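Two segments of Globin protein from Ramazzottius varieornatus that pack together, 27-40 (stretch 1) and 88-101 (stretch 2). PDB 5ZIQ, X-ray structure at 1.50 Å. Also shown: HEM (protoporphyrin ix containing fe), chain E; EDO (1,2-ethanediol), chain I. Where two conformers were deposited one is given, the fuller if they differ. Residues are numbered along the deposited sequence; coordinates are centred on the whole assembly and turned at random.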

ATOM      1  N   ASP A  27      -4.225 -19.283  -4.062  1.00 11.81           N
ATOM      2  CA  ASP A  27      -3.474 -18.160  -3.481  1.00 10.35           C
ATOM      3  C   ASP A  27      -4.322 -16.898  -3.342  1.00  9.25           C
ATOM      4  O   ASP A  27      -4.170 -16.151  -2.363  1.00  9.04           O
ATOM      5  N   LYS A  28      -5.220 -16.683  -4.297  1.00  9.42           N
ATOM      6  CA  LYS A  28      -6.145 -15.562  -4.226  1.00  9.43           C
ATOM      7  C   LYS A  28      -7.050 -15.679  -3.016  1.00  9.60           C
ATOM      8  O   LYS A  28      -7.266 -14.691  -2.324  1.00  9.83           O
ATOM      9  N   PHE A  29      -7.579 -16.879  -2.752  1.00 10.08           N
ATOM     10  CA  PHE A  29      -8.418 -17.036  -1.573  1.00 10.35           C
ATOM     11  C   PHE A  29      -7.616 -16.772  -0.301  1.00 10.19           C
ATOM     12  O   PHE A  29      -8.124 -16.095   0.609  1.00 11.58           O
ATOM     13  N   SER A  30      -6.359 -17.240  -0.258  1.00 10.30           N
ATOM     14  CA  SER A  30      -5.490 -16.989   0.911  1.00 10.56           C
ATOM     15  C   SER A  30      -5.288 -15.481   1.126  1.00 10.80           C
ATOM     16  O   SER A  30      -5.336 -14.984   2.263  1.00 11.35           O
ATOM     17  N   LEU A  31      -5.057 -14.752   0.038  1.00 10.27           N
ATOM     18  CA  LEU A  31      -4.950 -13.294   0.085  1.00  9.24           C
ATOM     19  C   LEU A  31      -6.220 -12.640   0.659  1.00  9.34           C
ATOM     20  O   LEU A  31      -6.141 -11.855   1.587  1.00  9.71           O
ATOM     21  N   VAL A  32      -7.377 -12.974   0.090  1.00  9.80           N
ATOM     22  CA  VAL A  32      -8.640 -12.375   0.514  1.00 11.31           C
ATOM     23  C   VAL A  32      -8.908 -12.668   2.003  1.00 11.91           C
ATOM     24  O   VAL A  32      -9.306 -11.759   2.743  1.00 11.92           O
ATOM     25  N   LYS A  33      -8.696 -13.920   2.442  1.00 11.53           N
ATOM     26  CA  LYS A  33      -8.919 -14.260   3.866  1.00 13.13           C
ATOM     27  C   LYS A  33      -7.982 -13.495   4.787  1.00 11.50           C
ATOM     28  O   LYS A  33      -8.407 -12.972   5.826  1.00 13.30           O
ATOM     29  N   SER A  34      -6.702 -13.447   4.423  1.00 10.18           N
ATOM     30  CA  SER A  34      -5.702 -12.775   5.237  1.00  9.70           C
ATOM     31  C   SER A  34      -5.962 -11.274   5.312  1.00  9.89           C
ATOM     32  O   SER A  34      -5.920 -10.655   6.388  1.00 10.97           O
ATOM     33  N   TRP A  35      -6.287 -10.696   4.165  1.00  9.82           N
ATOM     34  CA  TRP A  35      -6.556  -9.271   4.100  1.00  9.28           C
ATOM     35  C   TRP A  35      -7.781  -8.904   4.918  1.00 10.81           C
ATOM     36  O   TRP A  35      -7.814  -7.814   5.481  1.00 11.12           O
ATOM     37  N   LYS A  36      -8.783  -9.790   4.946  1.00 11.59           N
ATOM     38  CA  LYS A  36     -10.006  -9.499   5.699  1.00 13.80           C
ATOM     39  C   LYS A  36      -9.622  -9.225   7.150  1.00 14.43           C
ATOM     40  O   LYS A  36     -10.066  -8.231   7.743  1.00 15.80           O
ATOM     41  N   THR A  37      -8.746 -10.067   7.699  1.00 13.52           N
ATOM     42  CA  THR A  37      -8.218  -9.852   9.049  1.00 13.81           C
ATOM     43  C   THR A  37      -7.467  -8.512   9.186  1.00 12.95           C
ATOM     44  O   THR A  37      -7.743  -7.707  10.092  1.00 15.08           O
ATOM     45  N   PHE A  38      -6.534  -8.267   8.277  1.00 12.03           N
ATOM     46  CA  PHE A  38      -5.726  -7.044   8.298  1.00 12.16           C
ATOM     47  C   PHE A  38      -6.564  -5.770   8.204  1.00 12.64           C
ATOM     48  O   PHE A  38      -6.226  -4.736   8.807  1.00 14.23           O
ATOM     49  N   SER A  39      -7.657  -5.852   7.448  1.00 11.65           N
ATOM     50  CA  SER A  39      -8.461  -4.681   7.122  1.00 11.62           C
ATOM     51  C   SER A  39      -9.304  -4.188   8.271  1.00 11.35           C
ATOM     52  O   SER A  39      -9.986  -3.188   8.112  1.00 11.91           O
ATOM     53  N   ARG A  40      -9.253  -4.878   9.415  1.00 11.10           N
ATOM     54  CA  ARG A  40     -10.079  -4.483  10.565  1.00  9.88           C
ATOM     55  C   ARG A  40      -9.763  -3.042  11.017  1.00  9.80           C
ATOM     56  O   ARG A  40     -10.658  -2.297  11.448  1.00 10.28           O
ATOM     57  N   HIS A  88      -2.883   6.252   1.483  1.00 10.36           N
ATOM     58  CA  HIS A  88      -1.830   5.270   1.225  1.00 11.04           C
ATOM     59  C   HIS A  88      -2.172   3.816   1.456  1.00 12.07           C
ATOM     60  O   HIS A  88      -1.539   2.924   0.902  1.00 17.05           O
ATOM     61  N   ILE A  89      -3.214   3.584   2.243  1.00  8.93           N
ATOM     62  CA  ILE A  89      -3.686   2.227   2.462  1.00  9.75           C
ATOM     63  C   ILE A  89      -4.879   1.899   1.548  1.00  9.89           C
ATOM     64  O   ILE A  89      -5.038   0.760   1.127  1.00  9.76           O
ATOM     65  N   THR A  90      -5.726   2.895   1.284  1.00  9.82           N
ATOM     66  CA  THR A  90      -6.999   2.638   0.606  1.00  9.87           C
ATOM     67  C   THR A  90      -6.829   1.904  -0.731  1.00  8.42           C
ATOM     68  O   THR A  90      -7.549   0.942  -0.959  1.00  8.41           O
ATOM     69  N   PRO A  91      -5.886   2.337  -1.597  1.00  8.29           N
ATOM     70  CA  PRO A  91      -5.818   1.629  -2.899  1.00  8.82           C
ATOM     71  C   PRO A  91      -5.466   0.142  -2.784  1.00  9.20           C
ATOM     72  O   PRO A  91      -5.870  -0.642  -3.624  1.00  9.82           O
ATOM     73  N   TYR A  92      -4.704  -0.246  -1.756  1.00  8.73           N
ATOM     74  CA  TYR A  92      -4.389  -1.655  -1.536  1.00  8.60           C
ATOM     75  C   TYR A  92      -5.635  -2.416  -1.123  1.00  8.62           C
ATOM     76  O   TYR A  92      -5.896  -3.508  -1.618  1.00  9.62           O
ATOM     77  N   ASP A  93      -6.435  -1.816  -0.239  1.00  8.58           N
ATOM     78  CA  ASP A  93      -7.699  -2.427   0.159  1.00  8.67           C
ATOM     79  C   ASP A  93      -8.692  -2.498  -0.998  1.00  8.67           C
ATOM     80  O   ASP A  93      -9.376  -3.519  -1.180  1.00  8.90           O
ATOM     81  N   GLN A  94      -8.794  -1.407  -1.755  1.00  8.94           N
ATOM     82  CA  GLN A  94      -9.668  -1.392  -2.928  1.00  9.50           C
ATOM     83  C   GLN A  94      -9.204  -2.430  -3.934  1.00  9.94           C
ATOM     84  O   GLN A  94     -10.031  -3.060  -4.584  1.00  9.50           O
ATOM     85  N   ALA A  95      -7.884  -2.594  -4.066  1.00  9.65           N
ATOM     86  CA  ALA A  95      -7.354  -3.644  -4.930  1.00  9.06           C
ATOM     87  C   ALA A  95      -7.801  -5.061  -4.519  1.00  8.86           C
ATOM     88  O   ALA A  95      -8.274  -5.834  -5.348  1.00  9.82           O
ATOM     89  N   VAL A  96      -7.710  -5.380  -3.224  1.00  9.17           N
ATOM     90  CA  VAL A  96      -8.160  -6.697  -2.766  1.00  9.01           C
ATOM     91  C   VAL A  96      -9.650  -6.903  -3.047  1.00  9.86           C
ATOM     92  O   VAL A  96     -10.035  -7.973  -3.534  1.00 11.47           O
ATOM     93  N   GLN A  97     -10.470  -5.878  -2.754  1.00 10.73           N
ATOM     94  CA  GLN A  97     -11.905  -5.912  -3.069  1.00 12.09           C
ATOM     95  C   GLN A  97     -12.214  -6.214  -4.513  1.00 11.22           C
ATOM     96  O   GLN A  97     -13.222  -6.858  -4.796  1.00 12.50           O
ATOM     97  N   ASP A  98     -11.327  -5.779  -5.403  1.00 10.87           N
ATOM     98  CA  ASP A  98     -11.528  -5.909  -6.840  1.00 11.37           C
ATOM     99  C   ASP A  98     -10.714  -7.029  -7.463  1.00 10.31           C
ATOM    100  O   ASP A  98     -10.469  -7.040  -8.699  1.00 11.47           O
ATOM    101  N   SER A  99     -10.315  -7.997  -6.643  1.00 10.58           N
ATOM    102  CA  SER A  99      -9.483  -9.117  -7.133  1.00 11.69           C
ATOM    103  C   SER A  99     -10.149  -9.912  -8.261  1.00 11.78           C
ATOM    104  O   SER A  99      -9.461 -10.492  -9.089  1.00 13.67           O
ATOM    105  N   ASP A 100     -11.479  -9.932  -8.283  1.00 11.75           N
ATOM    106  CA  ASP A 100     -12.219 -10.650  -9.324  1.00 12.29           C
ATOM    107  C   ASP A 100     -12.724  -9.760 -10.448  1.00 13.08           C
ATOM    108  O   ASP A 100     -13.496 -10.222 -11.307  1.00 17.75           O
ATOM    109  N   ASN A 101     -12.264  -8.514 -10.473  0.70 12.44           N
ATOM    110  CA  ASN A 101     -12.559  -7.599 -11.579  0.70 12.82           C
ATOM    111  C   ASN A 101     -11.270  -6.901 -11.992  0.70 11.63           C
ATOM    112  O   ASN A 101     -11.025  -5.742 -11.642  0.70 11.32           O
TER

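Two helices crossing at 135° between their N-to-C directions, their axes 10.6 Å apart at closest approach, and the turn that follows the second, meet here in a small, mainly apolar contact built around one tryptophan and pinned by two polar links. Trp-35 (chi1 t, chi2 -95°) points toward the second helix and illustrates how an indole can serve both chemistries at once. Val-96, also t and pointing toward its partner, lays CG2 over one face of the Trp-35 indole, 3.7 Å from the centroid of its five-membered ring in a CH-pi contact. At the ring edge, NE1 of Trp-35 donates a nearly straight hydrogen bond to OD1 of Asp-93 (2.8 Å, 165°), so the buried indole nitrogen is satisfied; the t rotamer of Asp-93 brings its carboxylate nearer although its CA-to-CB bond points sideways. Trp-35 CH2 lies 3.8 Å from Tyr-92 CB and 4.2 Å from Ile-89 CD1, which also meets the edge of Phe-38. Val-32 CG2 packs 4.2 Å from Val-96 CG1. Toward the start of stretch 1, where it meets the turn after the second helix, Lys-28 (t, t, p, t), otherwise extended but turned at chi3, reaches Asp-100 in a salt bridge, Lys-28 NZ to Asp-100 OD1 2.9 Å. Ser-99 (m) turns its hydroxyl back to Val-96 O. The ring of Tyr-92 leads away to the heme, whose FE is bound by His-88 NE2 at 2.1 Å.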

ATOM      1  CB  ASP A  27      -2.189 -17.880  -4.265  1.00 10.50           C
ATOM      2  CG  ASP A  27      -1.078 -18.883  -3.980  1.00 10.85           C
ATOM      3  OD1 ASP A  27      -1.217 -19.782  -3.107  1.00 11.92           O
ATOM      4  OD2 ASP A  27      -0.011 -18.745  -4.653  1.00 11.11           O
ATOM      5  CB  LYS A  28      -6.957 -15.439  -5.505  1.00 10.15           C
ATOM      6  CG  LYS A  28      -7.904 -14.245  -5.548  1.00 11.99           C
ATOM      7  CD  LYS A  28      -8.577 -14.106  -6.910  1.00 14.24           C
ATOM      8  CE  LYS A  28      -9.465 -15.282  -7.267  1.00 16.85           C
ATOM      9  NZ  LYS A  28     -10.101 -14.990  -8.577  1.00 21.91           N
ATOM     10  CB  PHE A  29      -9.048 -18.436  -1.530  1.00 11.56           C
ATOM     11  CG  PHE A  29      -9.969 -18.634  -0.358  1.00 13.10           C
ATOM     12  CD1 PHE A  29     -11.146 -17.891  -0.268  1.00 15.92           C
ATOM     13  CD2 PHE A  29      -9.642 -19.522   0.669  1.00 16.14           C
ATOM     14  CE1 PHE A  29     -12.017 -18.066   0.810  1.00 17.56           C
ATOM     15  CE2 PHE A  29     -10.505 -19.706   1.746  1.00 17.52           C
ATOM     16  CZ  PHE A  29     -11.684 -18.966   1.814  1.00 18.62           C
ATOM     17  CB  SER A  30      -4.140 -17.697   0.754  1.00 11.05           C
ATOM     18  OG  SER A  30      -4.294 -19.108   0.826  1.00 12.78           O
ATOM     19  CB  LEU A  31      -4.643 -12.722  -1.308  1.00  9.02           C
ATOM     20  CG  LEU A  31      -4.750 -11.186  -1.394  1.00  9.99           C
ATOM     21  CD1 LEU A  31      -3.621 -10.492  -0.651  1.00 12.27           C
ATOM     22  CD2 LEU A  31      -4.825 -10.700  -2.831  1.00 11.11           C
ATOM     23  CB  VAL A  32      -9.793 -12.815  -0.423  1.00 13.02           C
ATOM     24  CG1 VAL A  32     -11.156 -12.363   0.099  1.00 17.07           C
ATOM     25  CG2 VAL A  32      -9.553 -12.259  -1.816  1.00 14.31           C
ATOM     26  CB  LYS A  33      -8.695 -15.740   4.147  1.00 17.80           C
ATOM     27  CG  LYS A  33      -9.787 -16.714   3.798  1.00 21.57           C
ATOM     28  CD  LYS A  33      -9.543 -18.016   4.591  1.00 24.63           C
ATOM     29  CE  LYS A  33      -8.193 -18.692   4.291  1.00 25.54           C
ATOM     30  NZ  LYS A  33      -8.129 -20.113   4.752  1.00 30.42           N
ATOM     31  CB  SER A  34      -4.318 -13.037   4.651  1.00 10.83           C
ATOM     32  OG  SER A  34      -3.352 -12.295   5.349  1.00 11.34           O
ATOM     33  CB  TRP A  35      -6.748  -8.797   2.657  1.00  9.61           C
ATOM     34  CG  TRP A  35      -6.775  -7.316   2.579  1.00  9.09           C
ATOM     35  CD1 TRP A  35      -7.869  -6.519   2.578  1.00  8.85           C
ATOM     36  CD2 TRP A  35      -5.632  -6.438   2.523  1.00  8.49           C
ATOM     37  NE1 TRP A  35      -7.493  -5.202   2.512  1.00  8.68           N
ATOM     38  CE2 TRP A  35      -6.124  -5.120   2.464  1.00  8.21           C
ATOM     39  CE3 TRP A  35      -4.241  -6.648   2.480  1.00  8.97           C
ATOM     40  CZ2 TRP A  35      -5.274  -4.003   2.385  1.00  8.26           C
ATOM     41  CZ3 TRP A  35      -3.397  -5.550   2.377  1.00  8.11           C
ATOM     42  CH2 TRP A  35      -3.911  -4.233   2.340  1.00  8.73           C
ATOM     43  CB  LYS A  36     -11.073 -10.620   5.573  1.00 15.69           C
ATOM     44  CG  LYS A  36     -12.420 -10.247   6.211  1.00 18.46           C
ATOM     45  CD  LYS A  36     -13.011  -9.020   5.541  1.00 21.92           C
ATOM     46  CE  LYS A  36     -14.412  -8.717   6.031  1.00 24.70           C
ATOM     47  NZ  LYS A  36     -14.824  -7.322   5.677  1.00 27.13           N
ATOM     48  CB  THR A  37      -7.340 -11.037   9.474  1.00 16.13           C
ATOM     49  OG1 THR A  37      -8.122 -12.234   9.366  1.00 19.83           O
ATOM     50  CG2 THR A  37      -6.836 -10.871  10.913  1.00 16.65           C
ATOM     51  CB  PHE A  38      -4.763  -7.103   7.120  1.00 11.14           C
ATOM     52  CG  PHE A  38      -3.833  -5.927   7.028  1.00 10.43           C
ATOM     53  CD1 PHE A  38      -2.891  -5.679   8.036  1.00 11.10           C
ATOM     54  CD2 PHE A  38      -3.907  -5.050   5.940  1.00 10.75           C
ATOM     55  CE1 PHE A  38      -2.017  -4.597   7.937  1.00 11.19           C
ATOM     56  CE2 PHE A  38      -3.030  -3.965   5.838  1.00 11.33           C
ATOM     57  CZ  PHE A  38      -2.082  -3.738   6.839  1.00 11.36           C
ATOM     58  CB  SER A  39      -9.343  -4.953   5.898  1.00 13.15           C
ATOM     59  OG  SER A  39     -10.410  -5.811   6.226  1.00 15.71           O
ATOM     60  CB  ARG A  40      -9.897  -5.484  11.714  1.00 10.80           C
ATOM     61  CG  ARG A  40     -10.716  -5.174  12.976  1.00 11.36           C
ATOM     62  CD  ARG A  40     -12.231  -5.092  12.737  1.00 11.93           C
ATOM     63  NE  ARG A  40     -12.909  -4.668  13.968  1.00 12.06           N
ATOM     64  CZ  ARG A  40     -12.968  -3.423  14.424  1.00 10.91           C
ATOM     65  NH1 ARG A  40     -12.430  -2.408  13.750  1.00 11.09           N
ATOM     66  NH2 ARG A  40     -13.579  -3.177  15.579  1.00 11.45           N
ATOM     67  CB  HIS A  88      -0.511   5.739   1.831  1.00 11.21           C
ATOM     68  CG  HIS A  88       0.027   6.880   1.041  1.00 10.67           C
ATOM     69  ND1 HIS A  88      -0.460   8.159   1.191  1.00 11.29           N
ATOM     70  CD2 HIS A  88       0.802   6.901  -0.066  1.00 10.34           C
ATOM     71  CE1 HIS A  88       0.035   8.938   0.253  1.00 11.34           C
ATOM     72  NE2 HIS A  88       0.796   8.195  -0.536  1.00  9.63           N
ATOM     73  CB  ILE A  89      -4.015   1.970   3.964  1.00 10.70           C
ATOM     74  CG1 ILE A  89      -4.361   0.504   4.217  1.00 12.54           C
ATOM     75  CG2 ILE A  89      -5.175   2.819   4.469  1.00 12.20           C
ATOM     76  CD1 ILE A  89      -3.233  -0.457   3.939  1.00 15.98           C
ATOM     77  CB  THR A  90      -7.842   3.918   0.457  1.00  9.94           C
ATOM     78  OG1 THR A  90      -8.326   4.329   1.749  1.00 11.72           O
ATOM     79  CG2 THR A  90      -9.025   3.715  -0.483  1.00 13.21           C
ATOM     80  CB  PRO A  91      -4.731   2.402  -3.672  1.00  9.67           C
ATOM     81  CG  PRO A  91      -4.844   3.776  -3.127  1.00 10.56           C
ATOM     82  CD  PRO A  91      -5.041   3.552  -1.634  1.00  8.35           C
ATOM     83  CB  TYR A  92      -3.288  -1.816  -0.479  1.00  9.11           C
ATOM     84  CG  TYR A  92      -1.922  -1.387  -0.954  1.00  9.81           C
ATOM     85  CD1 TYR A  92      -1.231  -2.128  -1.951  1.00  9.35           C
ATOM     86  CD2 TYR A  92      -1.295  -0.265  -0.388  1.00  9.81           C
ATOM     87  CE1 TYR A  92       0.027  -1.747  -2.368  1.00 11.89           C
ATOM     88  CE2 TYR A  92      -0.017   0.110  -0.774  1.00 11.21           C
ATOM     89  CZ  TYR A  92       0.627  -0.624  -1.781  1.00 11.60           C
ATOM     90  OH  TYR A  92       1.877  -0.252  -2.187  1.00 13.56           O
ATOM     91  CB  ASP A  93      -8.284  -1.667   1.361  1.00  8.72           C
ATOM     92  CG  ASP A  93      -9.603  -2.251   1.804  1.00  9.30           C
ATOM     93  OD1 ASP A  93      -9.595  -3.333   2.434  1.00 10.58           O
ATOM     94  OD2 ASP A  93     -10.637  -1.633   1.479  1.00 11.49           O
ATOM     95  CB  GLN A  94      -9.733  -0.008  -3.549  1.00 10.15           C
ATOM     96  CG  GLN A  94     -10.907   0.159  -4.490  1.00 11.38           C
ATOM     97  CD  GLN A  94     -11.048   1.558  -5.042  1.00 12.66           C
ATOM     98  OE1 GLN A  94     -10.184   2.425  -4.861  1.00 14.07           O
ATOM     99  NE2 GLN A  94     -12.175   1.797  -5.712  1.00 15.56           N
ATOM    100  CB  ALA A  95      -5.830  -3.551  -5.009  1.00  9.80           C
ATOM    101  CB  VAL A  96      -7.840  -6.960  -1.269  1.00  9.56           C
ATOM    102  CG1 VAL A  96      -8.393  -8.313  -0.830  1.00 11.31           C
ATOM    103  CG2 VAL A  96      -6.332  -6.914  -1.031  1.00  9.99           C
ATOM    104  CB  GLN A  97     -12.566  -4.574  -2.768  1.00 13.30           C
ATOM    105  CG  GLN A  97     -12.773  -4.317  -1.301  1.00 15.74           C
ATOM    106  CD  GLN A  97     -13.333  -2.949  -1.096  1.00 16.33           C
ATOM    107  OE1 GLN A  97     -14.458  -2.643  -1.504  1.00 18.34           O
ATOM    108  NE2 GLN A  97     -12.534  -2.095  -0.486  1.00 15.45           N
ATOM    109  CB  ASP A  98     -11.207  -4.570  -7.502  1.00 13.05           C
ATOM    110  CG  ASP A  98     -12.223  -3.489  -7.148  1.00 14.15           C
ATOM    111  OD1 ASP A  98     -13.369  -3.815  -6.786  1.00 19.01           O
ATOM    112  OD2 ASP A  98     -11.896  -2.304  -7.289  1.00 13.99           O
ATOM    113  CB  SER A  99      -9.162 -10.097  -5.996  1.00 12.70           C
ATOM    114  OG  SER A  99      -8.327  -9.516  -5.008  1.00 13.00           O
ATOM    115  CB  ASP A 100     -13.403 -11.404  -8.727  1.00 14.62           C
ATOM    116  CG  ASP A 100     -12.999 -12.578  -7.852  1.00 17.73           C
ATOM    117  OD1 ASP A 100     -11.808 -12.880  -7.703  1.00 23.22           O
ATOM    118  OD2 ASP A 100     -13.915 -13.236  -7.318  1.00 25.11           O
ATOM    119  CB  ASN A 101     -13.653  -6.605 -11.152  0.70 13.77           C
ATOM    120  CG  ASN A 101     -14.201  -5.773 -12.307  0.70 15.20           C
ATOM    121  OD1 ASN A 101     -13.554  -5.557 -13.356  0.70 15.31           O
ATOM    122  ND2 ASN A 101     -15.419  -5.275 -12.103  0.70 17.17           N
TER
HETATM  123  CHA HEM E1001      -0.885  11.157  -3.021  0.50 13.79           C
HETATM  124  CHB HEM E1001       3.619  10.497  -1.406  0.50 12.58           C
HETATM  125  CHC HEM E1001       3.335   5.884  -3.041  0.50 11.33           C
HETATM  126  CHD HEM E1001      -1.489   6.348  -2.887  0.50 10.15           C
HETATM  127  C1A HEM E1001       0.369  11.398  -2.514  0.50 12.99           C
HETATM  128  C2A HEM E1001       0.886  12.679  -2.199  0.50 13.81           C
HETATM  129  C3A HEM E1001       2.157  12.500  -1.743  0.50 12.82           C
HETATM  130  C4A HEM E1001       2.434  11.112  -1.765  0.50 12.68           C
HETATM  131  CMA HEM E1001       3.093  13.581  -1.273  0.50 13.73           C
HETATM  132  CAA HEM E1001       0.145  13.989  -2.348  0.50 16.70           C
HETATM  133  CBA HEM E1001      -0.035  14.686  -0.993  0.50 20.81           C
HETATM  134  CGA HEM E1001      -0.996  13.915  -0.131  0.50 25.11           C
HETATM  135  O1A HEM E1001      -2.091  13.533  -0.602  0.50 28.02           O
HETATM  136  O2A HEM E1001      -0.705  13.650   1.052  0.50 27.28           O
HETATM  137  C1B HEM E1001       3.957   9.181  -1.769  0.50 12.57           C
HETATM  138  C2B HEM E1001       5.260   8.634  -1.654  0.50 13.60           C
HETATM  139  C3B HEM E1001       5.210   7.345  -2.108  0.50 13.02           C
HETATM  140  C4B HEM E1001       3.808   7.090  -2.504  0.50 11.61           C
HETATM  141  CMB HEM E1001       6.479   9.364  -1.141  0.50 15.58           C
HETATM  142  CAB HEM E1001       6.316   6.380  -2.185  0.50 13.99           C
HETATM  143  CBB HEM E1001       7.144   6.247  -1.150  0.50 15.02           C
HETATM  144  C1C HEM E1001       1.987   5.556  -3.054  0.50  9.58           C
HETATM  145  C2C HEM E1001       1.434   4.274  -3.118  0.50  9.32           C
HETATM  146  C3C HEM E1001       0.051   4.417  -3.049  0.50  9.54           C
HETATM  147  C4C HEM E1001      -0.235   5.798  -2.947  0.50  9.89           C
HETATM  148  CMC HEM E1001       2.201   2.983  -3.235  0.50  9.61           C
HETATM  149  CAC HEM E1001      -0.986   3.370  -3.060  0.50  9.59           C
HETATM  150  CBC HEM E1001      -0.713   2.107  -3.319  0.50  9.00           C
HETATM  151  C1D HEM E1001      -1.672   7.727  -2.974  0.50 10.76           C
HETATM  152  C2D HEM E1001      -3.014   8.299  -3.185  0.50 11.31           C
HETATM  153  C3D HEM E1001      -2.848   9.635  -3.222  0.50 12.55           C
HETATM  154  C4D HEM E1001      -1.404   9.873  -3.041  0.50 12.64           C
HETATM  155  CMD HEM E1001      -4.305   7.523  -3.329  0.50 10.64           C
HETATM  156  CAD HEM E1001      -3.932  10.677  -3.420  0.50 14.87           C
HETATM  157  CBD HEM E1001      -3.891  11.137  -4.871  0.50 18.95           C
HETATM  158  CGD HEM E1001      -4.943  12.181  -5.148  0.50 21.64           C
HETATM  159  O1D HEM E1001      -5.886  12.337  -4.344  0.50 22.65           O
HETATM  160  O2D HEM E1001      -4.875  12.889  -6.184  0.50 21.66           O
HETATM  161  NA  HEM E1001       1.338  10.454  -2.279  0.50 12.07           N
HETATM  162  NB  HEM E1001       3.166   8.240  -2.288  0.50 11.79           N
HETATM  163  NC  HEM E1001       0.960   6.457  -2.967  0.50  9.82           N
HETATM  164  ND  HEM E1001      -0.743   8.704  -2.892  0.50 11.92           N
HETATM  165 FE   HEM E1001       1.134   8.491  -2.616  0.50 10.96          FE
HETATM  166  C1  EDO I1005       0.871 -17.451  -7.976  1.00 11.94           C
HETATM  167  O1  EDO I1005      -0.232 -17.995  -7.237  1.00 11.01           O
HETATM  168  C2  EDO I1005       2.167 -18.213  -7.720  1.00 13.05           C
HETATM  169  O2  EDO I1005       2.160 -19.570  -8.180  1.00 11.70           O